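Side-chain contacts in ficolin-3 (Homo sapiens, PDB 2J5Z), which binds galactose through its fibrinogen-like domain and probably acts as a carbohydrate-recognising lectin of innate immunity: residues S163-C167 against A168-H172; W175-A178 against S179-S183. All coordinates share one frame; numbering follows the deposited sequence.

Contact 1 (S163-C167 against A168-H172); sequences SNSNC and AVIVH. With CA (calcium ion), chain D.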
loop_
_atom_site.group_PDB
_atom_site.type_symbol
_atom_site.label_atom_id
_atom_site.label_comp_id
_atom_site.label_asym_id
_atom_site.label_seq_id
_atom_site.Cartn_x
_atom_site.Cartn_y
_atom_site.Cartn_z
ATOM N N SER A 163 -0.460 18.051 35.274
ATOM C CA SER A 163 -0.394 19.493 35.062
ATOM C C SER A 163 -1.700 20.162 35.489
ATOM O O SER A 163 -2.764 19.539 35.444
ATOM C CB SER A 163 -0.115 19.779 33.584
ATOM O OG SER A 163 -0.183 21.164 33.290
ATOM N N ASN A 164 -1.620 21.431 35.902
ATOM C CA ASN A 164 -2.816 22.204 36.246
ATOM C C ASN A 164 -3.628 22.488 34.990
ATOM O O ASN A 164 -4.784 22.919 35.058
ATOM C CB ASN A 164 -2.436 23.517 36.948
ATOM N N SER A 165 -3.008 22.238 33.845
ATOM C CA SER A 165 -3.680 22.356 32.555
ATOM C C SER A 165 -3.879 20.987 31.890
ATOM O O SER A 165 -3.578 19.931 32.478
ATOM C CB SER A 165 -2.875 23.269 31.632
ATOM O OG SER A 165 -1.618 22.699 31.296
ATOM N N ASN A 166 -4.409 21.031 30.668
ATOM C CA ASN A 166 -4.544 19.859 29.808
ATOM C C ASN A 166 -3.410 19.831 28.787
ATOM O O ASN A 166 -3.443 20.547 27.779
ATOM C CB ASN A 166 -5.914 19.871 29.107
ATOM C CG ASN A 166 -6.119 18.677 28.187
ATOM O OD1 ASN A 166 -5.204 18.262 27.474
ATOM N ND2 ASN A 166 -7.326 18.119 28.201
ATOM N N CYS A 167 -2.397 19.009 29.058
ATOM C CA CYS A 167 -1.221 18.929 28.205
ATOM C C CYS A 167 -1.549 18.601 26.756
ATOM O O CYS A 167 -0.882 19.085 25.861
ATOM C CB CYS A 167 -0.244 17.881 28.717
ATOM S SG CYS A 167 0.704 18.397 30.160
ATOM N N ALA A 168 -2.534 17.733 26.543
ATOM C CA ALA A 168 -2.928 17.363 25.181
ATOM C C ALA A 168 -3.396 18.607 24.430
ATOM O O ALA A 168 -3.008 18.833 23.290
ATOM C CB ALA A 168 -4.018 16.306 25.207
ATOM N N VAL A 169 -4.227 19.409 25.080
ATOM C CA VAL A 169 -4.662 20.678 24.493
ATOM C C VAL A 169 -3.443 21.577 24.354
ATOM O O VAL A 169 -3.112 22.032 23.263
ATOM C CB VAL A 169 -5.741 21.359 25.359
ATOM C CG1 VAL A 169 -5.976 22.796 24.905
ATOM C CG2 VAL A 169 -7.039 20.557 25.325
ATOM N N ILE A 170 -2.740 21.788 25.464
ATOM C CA ILE A 170 -1.596 22.693 25.474
ATOM C C ILE A 170 -0.592 22.406 24.370
ATOM O O ILE A 170 -0.180 23.325 23.673
ATOM C CB ILE A 170 -0.880 22.708 26.851
ATOM C CG1 ILE A 170 -1.794 23.313 27.922
ATOM C CG2 ILE A 170 0.429 23.475 26.767
ATOM C CD1 ILE A 170 -2.237 24.737 27.607
ATOM N N VAL A 171 -0.201 21.138 24.196
ATOM C CA VAL A 171 0.857 20.800 23.240
ATOM C C VAL A 171 0.368 20.125 21.934
ATOM O O VAL A 171 1.180 19.667 21.132
ATOM C CB VAL A 171 1.982 19.942 23.887
ATOM C CG1 VAL A 171 2.266 20.435 25.307
ATOM C CG2 VAL A 171 1.608 18.469 23.907
ATOM N N HIS A 172 -0.946 20.072 21.752
ATOM C CA HIS A 172 -1.573 19.540 20.526
ATOM C C HIS A 172 -1.153 18.099 20.202
ATOM O O HIS A 172 -0.580 17.818 19.140
ATOM C CB HIS A 172 -1.317 20.460 19.323
ATOM C CG HIS A 172 -2.447 20.479 18.339
ATOM N ND1 HIS A 172 -2.424 19.763 17.158
ATOM C CD2 HIS A 172 -3.643 21.112 18.370
ATOM C CE1 HIS A 172 -3.554 19.963 16.502
ATOM N NE2 HIS A 172 -4.311 20.777 17.215
HETATM CA CA CA D . -4.298 18.308 33.911
HETATM O O HOH W 1 -5.986 19.533 35.129
HETATM O O HOH W 2 -4.584 16.802 35.702
#
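N166 O accepts from I170 N at 2.7 Å, with 178° at the hydrogen. One residue on, C167 O accepts from V171 N, also at 2.7 Å. These two bonds, each four residues long, build the start of helix 167-171, which follows directly on the calcium loop of the fibrinogen-like domain. N166 is the N-cap. Its CG is anti to the backbone N (chi1 180°), which carries the amide round to the helix start. There OD1 accepts from V169 N at 2.8 Å. V169 N comes in from above the side-chain carbonyl plane, 50° out of it, missing the lone-pair direction. The V169 side chain crosses that of N166 at about a right angle and sets CG2 3.5 Å from the amide carbon CG. At the far end H172, with positive phi, closes the helix in a Schellman motif.

Upstream, S163 O (2.5 Å) and S165 O (2.3 Å) bind the calcium ion together with two waters. D159 and D161 also bind it. D161 OD2 accepts from C167 N as well, so this aspartate joins the metal to the helix start. The hydroxyls of S163 and S165 share a hydrogen bond. S165 OG touches I170 CG1 at 3.4 Å.

Contact 2 (W175-A178 against S179-S183); sequences WWYA and SCYRS. With GAL (beta-D-galactopyranose), chain E.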
loop_
_atom_site.group_PDB
_atom_site.type_symbol
_atom_site.label_atom_id
_atom_site.label_comp_id
_atom_site.label_asym_id
_atom_site.label_seq_id
_atom_site.Cartn_x
_atom_site.Cartn_y
_atom_site.Cartn_z
ATOM N N TRP A 175 -0.689 11.537 24.642
ATOM C CA TRP A 175 0.488 10.826 25.142
ATOM C C TRP A 175 0.287 10.590 26.618
ATOM O O TRP A 175 -0.691 11.050 27.203
ATOM C CB TRP A 175 1.727 11.704 24.972
ATOM C CG TRP A 175 3.089 11.042 24.860
ATOM C CD1 TRP A 175 4.157 11.189 25.726
ATOM C CD2 TRP A 175 3.559 10.220 23.790
ATOM N NE1 TRP A 175 5.241 10.493 25.261
ATOM C CE2 TRP A 175 4.908 9.886 24.076
ATOM C CE3 TRP A 175 2.971 9.722 22.617
ATOM C CZ2 TRP A 175 5.680 9.078 23.228
ATOM C CZ3 TRP A 175 3.733 8.925 21.777
ATOM C CH2 TRP A 175 5.073 8.600 22.091
ATOM N N TRP A 176 1.247 9.901 27.221
ATOM C CA TRP A 176 1.227 9.679 28.649
ATOM C C TRP A 176 1.867 10.893 29.309
ATOM O O TRP A 176 2.926 10.786 29.933
ATOM C CB TRP A 176 1.985 8.392 28.983
ATOM C CG TRP A 176 1.449 7.191 28.234
ATOM C CD1 TRP A 176 0.414 6.370 28.622
ATOM C CD2 TRP A 176 1.902 6.693 26.966
ATOM N NE1 TRP A 176 0.206 5.390 27.670
ATOM C CE2 TRP A 176 1.106 5.568 26.646
ATOM C CE3 TRP A 176 2.905 7.093 26.064
ATOM C CZ2 TRP A 176 1.274 4.841 25.462
ATOM C CZ3 TRP A 176 3.086 6.356 24.894
ATOM C CH2 TRP A 176 2.268 5.241 24.601
ATOM N N TYR A 177 1.208 12.048 29.168
ATOM C CA TYR A 177 1.792 13.326 29.599
ATOM C C TYR A 177 2.028 13.432 31.106
ATOM O O TYR A 177 1.254 12.923 31.917
ATOM C CB TYR A 177 0.929 14.515 29.147
ATOM C CG TYR A 177 0.894 14.706 27.653
ATOM C CD1 TYR A 177 2.060 14.962 26.937
ATOM C CD2 TYR A 177 -0.302 14.620 26.957
ATOM C CE1 TYR A 177 2.037 15.126 25.553
ATOM C CE2 TYR A 177 -0.335 14.785 25.585
ATOM C CZ TYR A 177 0.831 15.044 24.891
ATOM O OH TYR A 177 0.804 15.195 23.521
ATOM N N ALA A 178 3.098 14.133 31.448
ATOM C CA ALA A 178 3.351 14.562 32.817
ATOM C C ALA A 178 3.003 16.058 32.868
ATOM O O ALA A 178 1.829 16.420 32.973
ATOM C CB ALA A 178 4.810 14.312 33.165
ATOM N N SER A 179 4.006 16.927 32.772
ATOM C CA SER A 179 3.747 18.365 32.677
ATOM C C SER A 179 4.839 19.142 31.919
ATOM O O SER A 179 5.528 19.993 32.495
ATOM C CB SER A 179 3.484 18.965 34.067
ATOM O OG SER A 179 4.451 18.525 35.006
ATOM N N CYS A 180 4.992 18.869 30.621
ATOM C CA CYS A 180 4.160 17.897 29.919
ATOM C C CYS A 180 4.908 16.677 29.374
ATOM O O CYS A 180 4.409 15.553 29.494
ATOM C CB CYS A 180 3.385 18.582 28.793
ATOM S SG CYS A 180 2.095 19.667 29.398
ATOM N N TYR A 181 6.081 16.882 28.774
ATOM C CA TYR A 181 6.755 15.775 28.084
ATOM C C TYR A 181 8.273 15.843 27.852
ATOM O O TYR A 181 8.874 16.923 27.796
ATOM C CB TYR A 181 6.070 15.498 26.732
ATOM C CG TYR A 181 6.331 16.516 25.624
ATOM C CD1 TYR A 181 7.492 16.461 24.859
ATOM C CD2 TYR A 181 5.390 17.490 25.311
ATOM C CE1 TYR A 181 7.726 17.365 23.828
ATOM C CE2 TYR A 181 5.612 18.401 24.274
ATOM C CZ TYR A 181 6.782 18.334 23.543
ATOM O OH TYR A 181 7.022 19.219 22.513
ATOM N N ARG A 182 8.876 14.662 27.708
ATOM C CA ARG A 182 10.202 14.514 27.110
ATOM C C ARG A 182 10.055 13.952 25.699
ATOM O O ARG A 182 10.966 14.073 24.885
ATOM C CB ARG A 182 11.076 13.555 27.925
ATOM C CG ARG A 182 11.198 13.882 29.408
ATOM C CD ARG A 182 12.599 14.298 29.799
ATOM N NE ARG A 182 13.624 13.419 29.246
ATOM C CZ ARG A 182 14.811 13.849 28.833
ATOM N NH1 ARG A 182 15.118 15.140 28.919
ATOM N NH2 ARG A 182 15.690 13.000 28.335
ATOM N N SER A 183 8.918 13.308 25.421
ATOM C CA SER A 183 8.607 12.826 24.058
ATOM C C SER A 183 7.147 13.109 23.699
ATOM O O SER A 183 6.273 13.143 24.561
ATOM C CB SER A 183 8.911 11.331 23.903
ATOM O OG SER A 183 8.281 10.575 24.928
HETATM C C1 GAL E . 7.802 20.192 29.296
HETATM C C2 GAL E . 8.339 19.613 27.997
HETATM C C3 GAL E . 8.101 20.569 26.836
HETATM C C4 GAL E . 6.727 21.241 26.868
HETATM C C5 GAL E . 6.266 21.600 28.272
HETATM C C6 GAL E . 4.814 22.062 28.261
HETATM O O1 GAL E . 8.000 19.274 30.379
HETATM O O2 GAL E . 9.747 19.362 28.121
HETATM O O3 GAL E . 8.236 19.839 25.615
HETATM O O4 GAL E . 5.754 20.380 26.269
HETATM O O5 GAL E . 6.417 20.449 29.098
HETATM O O6 GAL E . 4.679 23.237 29.069
#
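Two hydrogen bonds join W175-A178 to S179-S183. A178 N donates to C180 O at 2.7 Å. The second is weak: W175 NE1 to S183 OG at 3.1 Å. S183 OG has a further partner in S144 O.

Ring contacts come next. The W175 indole is enclosed on both faces. The W176 ring places CE3 over the centre of one face, and the S183 carbonyl group lies against the opposite face, toward the rim. The Y177 ring has W175 CB over one face. At its edge, in plane, sits C180 O, 3.5 Å from CD1. The Y177 and Y181 side chains run next to each other in the same direction, with Y177 CD1 4.1 Å from Y181 CB. Their hydroxyls have different partners: Y177 OH hydrogen-bonds N184 OD1, and Y181 OH hydrogen-bonds D202 OD2.

The peptide bond between S179 and C180 is cis. A cis bond before this cysteine also occurs in other fibrinogen-like domains, where it probably helps shape the recognition pocket. Here backbone groups around it face the galactose.

The hydrogen bonds from these residues to the sugar all use backbone atoms. C180 N donates to galactose O5 at 2.6 Å (160°) and weakly to O1 at 3.0 Å. S179 O accepts a weak bond from O1 at 3.3 Å. Y181 N also reaches O1, weakly. Y181 adds its ring. Its chi1 of 74° puts CG between the backbone N and the carbonyl carbon, and chi2 82° turns one ring face to the sugar, with galactose O3 over it, offset toward the rim.

In the fold
Contact 1 and contact 2 follow in series along the chain, with centres about 9 Å apart. A disulfide joins them: C167 SG to C180 SG, 2.0 Å. It ties the start of helix 167-171 to the residue after the cis peptide. Y177 packs on the same helix, with its CG 3.5 Å from C167 CB and its OH 3.4 Å from V171 CG2. Both contacts supply the galactose pocket: V171, whose side chain is about 4 Å from the sugar at the nearest atoms, comes from contact 1, and S179, C180 and Y181 come from contact 2. Y199 and V209 complete it. The calcium ion is about 8 Å from the S179 side chain at the nearest atoms.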